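Local coordinates for WbbM protein (Klebsiella pneumoniae, PDB 6U4B) that acts as a bifunctional O-antigen polymerase, a trimeric glycosyltransferase whose two family regions probably each transfer sugars, at residues 44-49 and 138-143; 29-34 and 99-104; 105-110 and 278-283; 40-45 and 130-135. All coordinates share one frame; numbering follows the deposited sequence.

Overall arrangement
Contacts 1, 2 and 4 lie in the DUF4422 region; contact 3 joins a loop of it to strand 277-285. All lie away from the magnesium site. Contact 2 is core: two parallel strands of the sheet, joined by backbone bonds. Contact 3 is also buried and uses backbone and amide bonds. Contacts 1 and 4 are only partly buried and share the loop that links strands 29-35 and 47-51. Contact 1 packs this loop on helix 140-146 through apolar side chains. Contact 4 holds it to helix 130-135 through a carboxylate. Phe109 of contact 3 packs on Leu138 and Ile143 of contact 1, and Tyr132 of contact 4 bonds to His106 and Thr283.

Contact 1 (44-49 and 138-143); sequences AAIIKP and LNEETI
Ile46 and Ile143 meet tip to tip, with their CD1 atoms 3.6 Å apart. This is the tight, buried part of the contact. Ile46 CG1 sits between the backbone N and the carbonyl carbon (chi1 69°). From there the side chain extends straight toward the first turn of helix 140-146. Its CD1 also lies 3.7 Å from Glu140 CA, so the methyl rests against the helix backbone as well as on Ile143. Ile47 comes from beside it and crosses Ile143 at about a right angle, a looser approach with CD1 to CD1 at 4.2 Å. Ile143 also touches Phe109 of the loop after strand 97-102 and Val29 of strand 29-35.

The other side is more open. Ala44 CB faces the backbone before the helix and lies 3.6 Å from Leu138 O. The exposed Glu140 crosses the other branch of Ile46 obliquely. Its OE2 is 3.5 Å from Ile46 CG2, a contact of a charged group with a methyl and not a polar bond.

Each segment has bonds of its own. Residues 44 to 47 form a type I beta turn, closed by Ile47 N to Ala44 O. Asn139 is the N-cap of the helix. Its OD1 accepts from Thr142 N at 3.0 Å and from Thr142 OG1 at 2.9 Å, so two donors grip one oxygen. The turn and the cap are bonded within their own segments, and the two segments meet by apolar packing rather than by directed bonds.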
loop_
_atom_site.group_PDB
_atom_site.type_symbol
_atom_site.label_atom_id
_atom_site.label_comp_id
_atom_site.label_asym_id
_atom_site.label_seq_id
_atom_site.Cartn_x
_atom_site.Cartn_y
_atom_site.Cartn_z
ATOM N N ALA A 44 43.415 16.483 21.922
ATOM C CA ALA A 44 44.515 15.530 21.931
ATOM C C ALA A 44 44.066 14.190 21.361
ATOM O O ALA A 44 42.974 13.697 21.663
ATOM C CB ALA A 44 45.061 15.354 23.347
ATOM N N ALA A 45 44.923 13.605 20.519
ATOM C CA ALA A 45 44.585 12.361 19.841
ATOM C C ALA A 45 44.458 11.187 20.801
ATOM O O ALA A 45 43.820 10.187 20.457
ATOM C CB ALA A 45 45.635 12.045 18.774
ATOM N N ILE A 46 45.047 11.283 21.997
ATOM C CA ILE A 46 44.972 10.182 22.956
ATOM C C ILE A 46 43.671 10.171 23.742
ATOM O O ILE A 46 43.426 9.222 24.498
ATOM C CB ILE A 46 46.166 10.225 23.926
ATOM C CG1 ILE A 46 46.056 11.425 24.864
ATOM C CG2 ILE A 46 47.466 10.290 23.152
ATOM C CD1 ILE A 46 47.192 11.520 25.852
ATOM N N ILE A 47 42.831 11.192 23.593
ATOM C CA ILE A 47 41.522 11.233 24.235
ATOM C C ILE A 47 40.478 10.811 23.210
ATOM O O ILE A 47 40.334 11.445 22.159
ATOM C CB ILE A 47 41.207 12.624 24.809
ATOM C CG1 ILE A 47 41.994 12.867 26.100
ATOM C CG2 ILE A 47 39.716 12.753 25.096
ATOM C CD1 ILE A 47 43.315 13.552 25.916
ATOM N N LYS A 48 39.752 9.737 23.512
ATOM C CA LYS A 48 38.762 9.187 22.592
ATOM C C LYS A 48 37.364 9.443 23.133
ATOM O O LYS A 48 37.003 8.889 24.182
ATOM C CB LYS A 48 38.990 7.687 22.390
ATOM C CG LYS A 48 40.410 7.316 21.980
ATOM C CD LYS A 48 40.702 7.650 20.522
ATOM C CE LYS A 48 40.078 6.630 19.577
ATOM N NZ LYS A 48 40.527 6.824 18.168
ATOM N N PRO A 49 36.550 10.269 22.479
ATOM C CA PRO A 49 35.189 10.507 22.975
ATOM C C PRO A 49 34.257 9.348 22.653
ATOM O O PRO A 49 34.362 8.709 21.602
ATOM C CB PRO A 49 34.767 11.784 22.241
ATOM C CG PRO A 49 35.577 11.776 20.981
ATOM C CD PRO A 49 36.893 11.135 21.337
ATOM N N LEU A 138 46.421 18.606 29.133
ATOM C CA LEU A 138 45.593 17.640 28.413
ATOM C C LEU A 138 46.130 17.425 26.997
ATOM O O LEU A 138 45.478 17.706 25.992
ATOM C CB LEU A 138 44.140 18.099 28.404
ATOM C CG LEU A 138 43.462 18.060 29.776
ATOM C CD1 LEU A 138 42.183 18.870 29.760
ATOM C CD2 LEU A 138 43.181 16.622 30.195
ATOM N N ASN A 139 47.360 16.918 26.943
ATOM C CA ASN A 139 48.015 16.590 25.686
ATOM C C ASN A 139 48.888 15.364 25.905
ATOM O O ASN A 139 49.139 14.951 27.040
ATOM C CB ASN A 139 48.839 17.768 25.155
ATOM C CG ASN A 139 49.729 18.380 26.217
ATOM O OD1 ASN A 139 50.793 17.847 26.533
ATOM N ND2 ASN A 139 49.296 19.505 26.777
ATOM N N GLU A 140 49.356 14.785 24.796
ATOM C CA GLU A 140 50.097 13.528 24.875
ATOM C C GLU A 140 51.364 13.671 25.709
ATOM O O GLU A 140 51.657 12.811 26.550
ATOM C CB GLU A 140 50.436 13.026 23.470
ATOM C CG GLU A 140 51.533 11.972 23.445
ATOM C CD GLU A 140 51.189 10.789 22.564
ATOM O OE1 GLU A 140 51.574 9.656 22.917
ATOM O OE2 GLU A 140 50.529 10.990 21.522
ATOM N N GLU A 141 52.127 14.746 25.498
ATOM C CA GLU A 141 53.410 14.889 26.182
ATOM C C GLU A 141 53.232 15.010 27.692
ATOM O O GLU A 141 53.925 14.337 28.463
ATOM C CB GLU A 141 54.172 16.098 25.638
ATOM C CG GLU A 141 54.756 15.906 24.256
ATOM C CD GLU A 141 56.131 16.531 24.126
ATOM O OE1 GLU A 141 57.099 15.950 24.661
ATOM O OE2 GLU A 141 56.241 17.612 23.509
ATOM N N THR A 142 52.313 15.872 28.135
ATOM C CA THR A 142 52.149 16.094 29.568
ATOM C C THR A 142 51.522 14.885 30.249
ATOM O O THR A 142 51.879 14.550 31.385
ATOM C CB THR A 142 51.307 17.344 29.815
ATOM O OG1 THR A 142 51.884 18.457 29.121
ATOM C CG2 THR A 142 51.261 17.662 31.302
ATOM N N ILE A 143 50.589 14.214 29.572
ATOM C CA ILE A 143 49.956 13.038 30.157
ATOM C C ILE A 143 50.944 11.881 30.247
ATOM O O ILE A 143 50.902 11.092 31.200
ATOM C CB ILE A 143 48.696 12.666 29.351
ATOM C CG1 ILE A 143 47.620 13.739 29.536
ATOM C CG2 ILE A 143 48.165 11.301 29.758
ATOM C CD1 ILE A 143 46.350 13.486 28.759
#

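Contact 2 (29-34 and 99-104); sequences VKIYTS and GFMHYR
The rings of Tyr32 and Phe100 lie near parallel but slid apart, with centroids 5.8 Å apart and planes at 29°. They barely overlap. The closer touch is Tyr32 CB to Phe100 CD2 at 3.9 Å. Gly99 O sits at the edge of the Tyr32 ring, in its plane, 3.5 Å from CD2. Arg104 CB lies over one face of the Tyr103 ring, offset toward the rim. A water lies in the plane at its edge and links Ser34 O to Tyr103 N. The hydroxyl of Tyr32 bonds to Glu92.

The backbones pair as neighbouring parallel strands of the mixed sheet of this domain, with strand 47-51 beyond strand 29-35. Gly99 N donates to Lys30 O, and Met101 N to Tyr32 O at 2.8 Å. Tyr32 N donates to Gly99 O. The bond from Ser34 N to Met101 O is weak, but a second water joins Ser34 OG to the same carbonyl.

Ile31, Thr33 and Met101 point to the face opposite Tyr32 and Phe100. Met101 CG lies 3.8 Å from Ile31 CG2, and the bend at the last torsion (chi3 -65°) brings CE back to the same methyl.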
loop_
_atom_site.group_PDB
_atom_site.type_symbol
_atom_site.label_atom_id
_atom_site.label_comp_id
_atom_site.label_asym_id
_atom_site.label_seq_id
_atom_site.Cartn_x
_atom_site.Cartn_y
_atom_site.Cartn_z
ATOM N N VAL A 29 49.009 5.649 26.008
ATOM C CA VAL A 29 47.921 6.155 26.834
ATOM C C VAL A 29 46.685 6.318 25.962
ATOM O O VAL A 29 46.766 6.867 24.858
ATOM C CB VAL A 29 48.288 7.491 27.509
ATOM C CG1 VAL A 29 47.180 7.928 28.447
ATOM C CG2 VAL A 29 49.613 7.365 28.254
ATOM N N LYS A 30 45.549 5.831 26.454
ATOM C CA LYS A 30 44.256 6.043 25.812
ATOM C C LYS A 30 43.244 6.355 26.901
ATOM O O LYS A 30 42.989 5.515 27.771
ATOM C CB LYS A 30 43.824 4.819 24.998
ATOM C CG LYS A 30 44.597 4.644 23.701
ATOM C CD LYS A 30 44.255 3.334 23.014
ATOM C CE LYS A 30 43.528 3.570 21.700
ATOM N NZ LYS A 30 43.378 2.306 20.928
ATOM N N ILE A 31 42.687 7.560 26.867
ATOM C CA ILE A 31 41.711 8.013 27.850
ATOM C C ILE A 31 40.412 8.321 27.120
ATOM O O ILE A 31 40.425 8.970 26.067
ATOM C CB ILE A 31 42.212 9.245 28.622
ATOM C CG1 ILE A 31 43.573 8.956 29.258
ATOM C CG2 ILE A 31 41.205 9.653 29.687
ATOM C CD1 ILE A 31 44.232 10.173 29.859
ATOM N N TYR A 32 39.296 7.864 27.680
ATOM C CA TYR A 32 37.992 7.979 27.044
ATOM C C TYR A 32 37.117 8.966 27.805
ATOM O O TYR A 32 37.083 8.959 29.038
ATOM C CB TYR A 32 37.306 6.610 26.969
ATOM C CG TYR A 32 38.108 5.589 26.195
ATOM C CD1 TYR A 32 37.855 5.352 24.851
ATOM C CD2 TYR A 32 39.131 4.874 26.808
ATOM C CE1 TYR A 32 38.593 4.425 24.139
ATOM C CE2 TYR A 32 39.876 3.949 26.106
ATOM C CZ TYR A 32 39.602 3.727 24.773
ATOM O OH TYR A 32 40.343 2.804 24.072
ATOM N N THR A 33 36.416 9.818 27.063
ATOM C CA THR A 33 35.475 10.771 27.637
ATOM C C THR A 33 34.051 10.367 27.276
ATOM O O THR A 33 33.784 9.932 26.149
ATOM C CB THR A 33 35.756 12.198 27.153
ATOM O OG1 THR A 33 35.853 12.216 25.722
ATOM C CG2 THR A 33 37.056 12.715 27.752
ATOM N N SER A 34 33.139 10.514 28.233
ATOM C CA SER A 34 31.759 10.069 28.084
ATOM C C SER A 34 30.862 11.254 27.750
ATOM O O SER A 34 30.782 12.215 28.521
ATOM C CB SER A 34 31.274 9.374 29.354
ATOM O OG SER A 34 31.900 8.114 29.505
ATOM N N GLY A 99 42.261 5.035 30.631
ATOM C CA GLY A 99 41.687 6.040 31.500
ATOM C C GLY A 99 40.301 6.455 31.050
ATOM O O GLY A 99 39.874 6.181 29.927
ATOM N N PHE A 100 39.603 7.129 31.962
ATOM C CA PHE A 100 38.246 7.598 31.722
ATOM C C PHE A 100 38.043 8.932 32.420
ATOM O O PHE A 100 38.414 9.093 33.586
ATOM C CB PHE A 100 37.199 6.591 32.219
ATOM C CG PHE A 100 37.325 5.233 31.599
ATOM C CD1 PHE A 100 38.106 4.260 32.193
ATOM C CD2 PHE A 100 36.664 4.930 30.421
ATOM C CE1 PHE A 100 38.227 3.007 31.624
ATOM C CE2 PHE A 100 36.779 3.681 29.846
ATOM C CZ PHE A 100 37.562 2.717 30.448
ATOM N N MET A 101 37.458 9.883 31.697
ATOM C CA MET A 101 37.122 11.192 32.238
ATOM C C MET A 101 35.722 11.567 31.774
ATOM O O MET A 101 35.178 10.976 30.840
ATOM C CB MET A 101 38.138 12.260 31.803
ATOM C CG MET A 101 39.573 11.964 32.230
ATOM S SD MET A 101 40.754 13.304 31.933
ATOM C CE MET A 101 40.751 13.391 30.144
ATOM N N HIS A 102 35.131 12.543 32.457
ATOM C CA HIS A 102 33.838 13.068 32.046
ATOM C C HIS A 102 34.020 14.014 30.858
ATOM O O HIS A 102 35.139 14.299 30.426
ATOM C CB HIS A 102 33.151 13.765 33.217
ATOM C CG HIS A 102 33.052 12.916 34.446
ATOM N ND1 HIS A 102 32.240 11.804 34.517
ATOM C CD2 HIS A 102 33.671 13.008 35.647
ATOM C CE1 HIS A 102 32.360 11.249 35.711
ATOM N NE2 HIS A 102 33.221 11.962 36.416
ATOM N N TYR A 103 32.906 14.507 30.310
ATOM C CA TYR A 103 32.976 15.378 29.144
ATOM C C TYR A 103 33.203 16.838 29.511
ATOM O O TYR A 103 33.754 17.585 28.697
ATOM C CB TYR A 103 31.708 15.250 28.280
ATOM C CG TYR A 103 30.456 15.902 28.829
ATOM C CD1 TYR A 103 30.055 17.158 28.390
ATOM C CD2 TYR A 103 29.655 15.248 29.760
ATOM C CE1 TYR A 103 28.902 17.754 28.873
ATOM C CE2 TYR A 103 28.495 15.840 30.253
ATOM C CZ TYR A 103 28.128 17.093 29.806
ATOM O OH TYR A 103 26.981 17.683 30.291
ATOM N N ARG A 104 32.804 17.264 30.710
ATOM C CA ARG A 104 33.117 18.606 31.186
ATOM C C ARG A 104 33.919 18.590 32.482
ATOM O O ARG A 104 34.112 19.645 33.096
ATOM C CB ARG A 104 31.834 19.425 31.361
ATOM C CG ARG A 104 31.407 20.153 30.103
ATOM C CD ARG A 104 29.980 20.659 30.199
ATOM N NE ARG A 104 29.797 21.659 31.243
ATOM C CZ ARG A 104 28.648 22.285 31.473
ATOM N NH1 ARG A 104 28.561 23.186 32.442
ATOM N NH2 ARG A 104 27.585 22.008 30.729
HETATM O O HOH W 1 30.619 12.596 31.384
HETATM O O HOH W 2 34.031 8.227 31.005
#

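Contact 3 (105-110 and 278-283); sequences RHLNFS and KELQRT
Asn108 and Gln281 lie side by side and point the same way, a buried amide pair at the break in strand 277-285. Asn108 ND2 donates to Gln281 OE1 at 3.2 Å. The acceptor is in the amide plane of Asn108, but the bond is bent (136° at the hydrogen) and the two amide planes stand 37° apart. With CG of Asn108 anti to the backbone N (chi1 176°), the amide runs alongside Gln281. Its other end is gripped twice. OD1 accepts from Ser110 OG in the carbonyl plane, on a lone pair, and from Ser110 N above that plane. The second bond closes an Asx turn. ND2 also donates to Lys112 O, and Gln281 NE2 bonds to Glu117.

The backbones add Asn108 N to Gln281 O and Thr283 N to His106 O, both at 3.0 Å. Thr283 OG1 accepts from His106 N at 3.1 Å. Tyr132 OH bonds to that hydroxyl and to His106 ND1. Leu280 points toward 105-110 and gives the contact its apolar part. Its CD1 lies 3.8 Å from Phe109 CD2, while its CB rests 3.3 Å from Asn108 O.

Leu107 and Arg282 make a single backbone bridge. The two segments run roughly antiparallel. This is an isolated beta bridge with an Asx turn at its end, where a loop joins the broken strand 277-285 of the mixed sheet.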
loop_
_atom_site.group_PDB
_atom_site.type_symbol
_atom_site.label_atom_id
_atom_site.label_comp_id
_atom_site.label_asym_id
_atom_site.label_seq_id
_atom_site.Cartn_x
_atom_site.Cartn_y
_atom_site.Cartn_z
ATOM N N ARG A 105 34.376 17.420 32.921
ATOM C CA ARG A 105 35.218 17.290 34.104
ATOM C C ARG A 105 36.389 16.388 33.749
ATOM O O ARG A 105 36.188 15.254 33.302
ATOM C CB ARG A 105 34.432 16.721 35.290
ATOM C CG ARG A 105 33.370 17.658 35.838
ATOM C CD ARG A 105 32.369 16.903 36.693
ATOM N NE ARG A 105 31.479 17.799 37.428
ATOM C CZ ARG A 105 30.312 18.241 36.971
ATOM N NH1 ARG A 105 29.883 17.877 35.769
ATOM N NH2 ARG A 105 29.572 19.051 37.717
ATOM N N HIS A 106 37.604 16.893 33.933
ATOM C CA HIS A 106 38.812 16.198 33.516
ATOM C C HIS A 106 39.815 16.187 34.666
ATOM O O HIS A 106 39.559 16.717 35.751
ATOM C CB HIS A 106 39.413 16.857 32.267
ATOM C CG HIS A 106 38.456 16.953 31.120
ATOM N ND1 HIS A 106 38.159 18.146 30.495
ATOM C CD2 HIS A 106 37.728 16.005 30.484
ATOM C CE1 HIS A 106 37.288 17.928 29.526
ATOM N NE2 HIS A 106 37.010 16.637 29.497
ATOM N N LEU A 107 40.972 15.582 34.413
ATOM C CA LEU A 107 42.058 15.531 35.379
ATOM C C LEU A 107 43.177 16.471 34.949
ATOM O O LEU A 107 43.455 16.622 33.755
ATOM C CB LEU A 107 42.603 14.111 35.517
ATOM C CG LEU A 107 41.654 13.039 36.056
ATOM C CD1 LEU A 107 42.245 11.662 35.803
ATOM C CD2 LEU A 107 41.388 13.247 37.536
ATOM N N ASN A 108 43.813 17.100 35.932
ATOM C CA ASN A 108 44.959 17.969 35.695
ATOM C C ASN A 108 46.218 17.110 35.718
ATOM O O ASN A 108 46.627 16.620 36.775
ATOM C CB ASN A 108 45.012 19.074 36.747
ATOM C CG ASN A 108 46.241 19.956 36.620
ATOM O OD1 ASN A 108 46.993 19.871 35.648
ATOM N ND2 ASN A 108 46.441 20.823 37.604
ATOM N N PHE A 109 46.830 16.928 34.551
ATOM C CA PHE A 109 48.044 16.134 34.421
ATOM C C PHE A 109 49.316 16.970 34.480
ATOM O O PHE A 109 50.411 16.408 34.377
ATOM C CB PHE A 109 48.018 15.344 33.106
ATOM C CG PHE A 109 46.830 14.438 32.961
ATOM C CD1 PHE A 109 45.698 14.860 32.284
ATOM C CD2 PHE A 109 46.846 13.163 33.501
ATOM C CE1 PHE A 109 44.605 14.028 32.149
ATOM C CE2 PHE A 109 45.755 12.325 33.371
ATOM C CZ PHE A 109 44.631 12.757 32.693
ATOM N N SER A 110 49.205 18.287 34.642
ATOM C CA SER A 110 50.370 19.154 34.570
ATOM C C SER A 110 51.145 19.138 35.884
ATOM O O SER A 110 50.655 18.689 36.925
ATOM C CB SER A 110 49.961 20.586 34.226
ATOM O OG SER A 110 49.460 21.263 35.366
ATOM N N LYS A 278 48.947 8.533 42.178
ATOM C CA LYS A 278 49.176 9.964 42.012
ATOM C C LYS A 278 47.822 10.659 41.956
ATOM O O LYS A 278 47.073 10.495 40.986
ATOM C CB LYS A 278 50.000 10.262 40.760
ATOM C CG LYS A 278 50.432 11.721 40.652
ATOM C CD LYS A 278 51.212 12.005 39.372
ATOM C CE LYS A 278 52.614 11.415 39.420
ATOM N NZ LYS A 278 53.424 11.831 38.239
ATOM N N GLU A 279 47.508 11.427 42.996
ATOM C CA GLU A 279 46.258 12.168 43.047
ATOM C C GLU A 279 46.398 13.481 42.288
ATOM O O GLU A 279 47.352 14.235 42.503
ATOM C CB GLU A 279 45.849 12.430 44.497
ATOM C CG GLU A 279 45.414 11.179 45.244
ATOM C CD GLU A 279 45.081 11.447 46.700
ATOM O OE1 GLU A 279 44.881 10.471 47.452
ATOM O OE2 GLU A 279 45.018 12.631 47.094
ATOM N N LEU A 280 45.447 13.748 41.400
ATOM C CA LEU A 280 45.464 14.931 40.555
ATOM C C LEU A 280 44.276 15.823 40.887
ATOM O O LEU A 280 43.277 15.375 41.459
ATOM C CB LEU A 280 45.428 14.543 39.070
ATOM C CG LEU A 280 46.475 13.534 38.597
ATOM C CD1 LEU A 280 46.132 13.041 37.201
ATOM C CD2 LEU A 280 47.869 14.144 38.627
ATOM N N GLN A 281 44.389 17.096 40.519
ATOM C CA GLN A 281 43.276 18.019 40.682
ATOM C C GLN A 281 42.174 17.716 39.670
ATOM O O GLN A 281 42.422 17.166 38.593
ATOM C CB GLN A 281 43.745 19.467 40.518
ATOM C CG GLN A 281 44.753 19.944 41.559
ATOM C CD GLN A 281 45.051 21.428 41.436
ATOM O OE1 GLN A 281 45.786 21.856 40.545
ATOM N NE2 GLN A 281 44.471 22.223 42.326
ATOM N N ARG A 282 40.946 18.082 40.028
ATOM C CA ARG A 282 39.792 17.966 39.147
ATOM C C ARG A 282 39.499 19.310 38.497
ATOM O O ARG A 282 39.671 20.362 39.113
ATOM C CB ARG A 282 38.546 17.499 39.908
ATOM C CG ARG A 282 38.696 16.171 40.613
ATOM C CD ARG A 282 37.376 15.707 41.226
ATOM N NE ARG A 282 37.064 16.383 42.484
ATOM C CZ ARG A 282 37.460 15.957 43.681
ATOM N NH1 ARG A 282 38.192 14.856 43.789
ATOM N NH2 ARG A 282 37.129 16.633 44.773
ATOM N N THR A 283 39.045 19.268 37.248
ATOM C CA THR A 283 38.635 20.469 36.538
ATOM C C THR A 283 37.134 20.445 36.274
ATOM O O THR A 283 36.490 19.392 36.287
ATOM C CB THR A 283 39.385 20.627 35.207
ATOM O OG1 THR A 283 38.818 19.754 34.222
ATOM C CG2 THR A 283 40.864 20.303 35.379
#

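Contact 4 (40-45 and 130-135); sequences AFLNAA and EEYEKI
Leu42 slides past Glu133 in the opposite direction, so that its CD2 lies 4.0 Å from Glu133 CG. The same methyl meets the edge of the Tyr132 ring, near its plane, at 4.2 Å from CE2. Leu42 thus lies alongside the glutamate, whose carboxylate goes on to Asn43.

There Glu133 OE2 accepts from the backbone N of Asn43. The bond is short, 2.7 Å. The N-H comes on the syn side of the oxygen, 26° out of the carboxylate plane. Glu133 CG is anti to the carbonyl carbon (chi1 -65°) and the chain then extends, which carries the carboxylate across to the loop.

The Asn43 side chain crosses Glu133 at about a right angle, with amide and carboxylate planes 51° apart. Its ND2 lies 3.0 Å from Glu133 OE1, and its CB lies 3.2 Å from OE2. Both the backbone and the side chain of Asn43 thus lie close to the carboxylate, with the N-H as the bond. Asn43 itself is exposed, while Glu133 is buried. The backbone N-H probably helps to stabilise the glutamate's negative charge.

The contact lies where the loop between strands 29-35 and 47-51 passes helix 130-135. Leu42 also touches Ile47 and His106. Tyr132 reaches strand 277-285 with its hydroxyl and also meets the ring of Phe136. Glu131 and Ile135 touch His125 of strand 122-125.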
loop_
_atom_site.group_PDB
_atom_site.type_symbol
_atom_site.label_atom_id
_atom_site.label_comp_id
_atom_site.label_asym_id
_atom_site.label_seq_id
_atom_site.Cartn_x
_atom_site.Cartn_y
_atom_site.Cartn_z
ATOM N N ALA A 40 31.684 19.628 23.511
ATOM C CA ALA A 40 33.021 19.865 22.976
ATOM C C ALA A 40 33.944 18.676 23.213
ATOM O O ALA A 40 33.902 18.028 24.264
ATOM C CB ALA A 40 33.620 21.123 23.604
ATOM N N PHE A 41 34.791 18.403 22.225
ATOM C CA PHE A 41 35.755 17.313 22.280
ATOM C C PHE A 41 37.152 17.859 22.532
ATOM O O PHE A 41 37.525 18.911 22.003
ATOM C CB PHE A 41 35.748 16.513 20.977
ATOM C CG PHE A 41 34.441 15.834 20.683
ATOM C CD1 PHE A 41 33.893 15.882 19.411
ATOM C CD2 PHE A 41 33.765 15.140 21.675
ATOM C CE1 PHE A 41 32.689 15.254 19.135
ATOM C CE2 PHE A 41 32.561 14.509 21.403
ATOM C CZ PHE A 41 32.023 14.566 20.132
ATOM N N LEU A 42 37.923 17.138 23.340
ATOM C CA LEU A 42 39.314 17.502 23.558
ATOM C C LEU A 42 40.138 17.208 22.310
ATOM O O LEU A 42 39.903 16.229 21.598
ATOM C CB LEU A 42 39.879 16.745 24.761
ATOM C CG LEU A 42 39.279 17.157 26.105
ATOM C CD1 LEU A 42 39.773 16.252 27.225
ATOM C CD2 LEU A 42 39.603 18.612 26.400
ATOM N N ASN A 43 41.123 18.067 22.054
ATOM C CA ASN A 43 41.856 18.006 20.796
ATOM C C ASN A 43 42.930 16.930 20.768
ATOM O O ASN A 43 43.327 16.506 19.678
ATOM C CB ASN A 43 42.494 19.361 20.488
ATOM C CG ASN A 43 41.474 20.413 20.120
ATOM O OD1 ASN A 43 40.461 20.115 19.485
ATOM N ND2 ASN A 43 41.732 21.651 20.519
ATOM N N ALA A 44 43.415 16.483 21.922
ATOM C CA ALA A 44 44.515 15.530 21.931
ATOM C C ALA A 44 44.066 14.190 21.361
ATOM O O ALA A 44 42.974 13.697 21.663
ATOM C CB ALA A 44 45.061 15.354 23.347
ATOM N N ALA A 45 44.923 13.605 20.519
ATOM C CA ALA A 45 44.585 12.361 19.841
ATOM C C ALA A 45 44.458 11.187 20.801
ATOM O O ALA A 45 43.820 10.187 20.457
ATOM C CB ALA A 45 45.635 12.045 18.774
ATOM N N GLU A 130 42.071 26.206 23.796
ATOM C CA GLU A 130 43.466 25.784 23.726
ATOM C C GLU A 130 44.219 26.095 25.015
ATOM O O GLU A 130 45.118 25.337 25.398
ATOM C CB GLU A 130 44.150 26.433 22.522
ATOM C CG GLU A 130 43.986 25.640 21.228
ATOM C CD GLU A 130 44.420 26.414 19.997
ATOM O OE1 GLU A 130 43.540 26.954 19.293
ATOM O OE2 GLU A 130 45.641 26.488 19.737
ATOM N N GLU A 131 43.871 27.192 25.696
ATOM C CA GLU A 131 44.499 27.491 26.981
ATOM C C GLU A 131 44.123 26.455 28.033
ATOM O O GLU A 131 44.957 26.071 28.862
ATOM C CB GLU A 131 44.104 28.889 27.451
ATOM C CG GLU A 131 44.657 29.254 28.822
ATOM C CD GLU A 131 43.920 30.416 29.460
ATOM O OE1 GLU A 131 42.863 30.814 28.927
ATOM O OE2 GLU A 131 44.397 30.927 30.495
ATOM N N TYR A 132 42.867 26.002 28.019
ATOM C CA TYR A 132 42.414 24.982 28.960
ATOM C C TYR A 132 43.260 23.720 28.848
ATOM O O TYR A 132 43.733 23.183 29.856
ATOM C CB TYR A 132 40.935 24.674 28.706
ATOM C CG TYR A 132 40.372 23.517 29.506
ATOM C CD1 TYR A 132 39.984 23.687 30.828
ATOM C CD2 TYR A 132 40.206 22.263 28.932
ATOM C CE1 TYR A 132 39.459 22.639 31.561
ATOM C CE2 TYR A 132 39.681 21.209 29.658
ATOM C CZ TYR A 132 39.311 21.403 30.973
ATOM O OH TYR A 132 38.789 20.359 31.706
ATOM N N GLU A 133 43.468 23.240 27.622
ATOM C CA GLU A 133 44.244 22.024 27.418
ATOM C C GLU A 133 45.718 22.233 27.741
ATOM O O GLU A 133 46.415 21.275 28.093
ATOM C CB GLU A 133 44.068 21.535 25.981
ATOM C CG GLU A 133 42.647 21.097 25.657
ATOM C CD GLU A 133 42.412 20.924 24.169
ATOM O OE1 GLU A 133 42.217 21.945 23.473
ATOM O OE2 GLU A 133 42.435 19.772 23.693
ATOM N N LYS A 134 46.206 23.471 27.637
ATOM C CA LYS A 134 47.607 23.750 27.932
ATOM C C LYS A 134 47.868 23.788 29.434
ATOM O O LYS A 134 48.804 23.146 29.923
ATOM C CB LYS A 134 48.028 25.071 27.284
ATOM C CG LYS A 134 49.496 25.428 27.486
ATOM C CD LYS A 134 50.406 24.568 26.622
ATOM C CE LYS A 134 51.875 24.942 26.803
ATOM N NZ LYS A 134 52.413 24.539 28.137
ATOM N N ILE A 135 47.058 24.541 30.184
ATOM C CA ILE A 135 47.356 24.737 31.601
ATOM C C ILE A 135 47.100 23.463 32.398
ATOM O O ILE A 135 47.767 23.211 33.408
ATOM C CB ILE A 135 46.555 25.925 32.169
ATOM C CG1 ILE A 135 45.055 25.613 32.199
ATOM C CG2 ILE A 135 46.823 27.184 31.358
ATOM C CD1 ILE A 135 44.234 26.679 32.890
#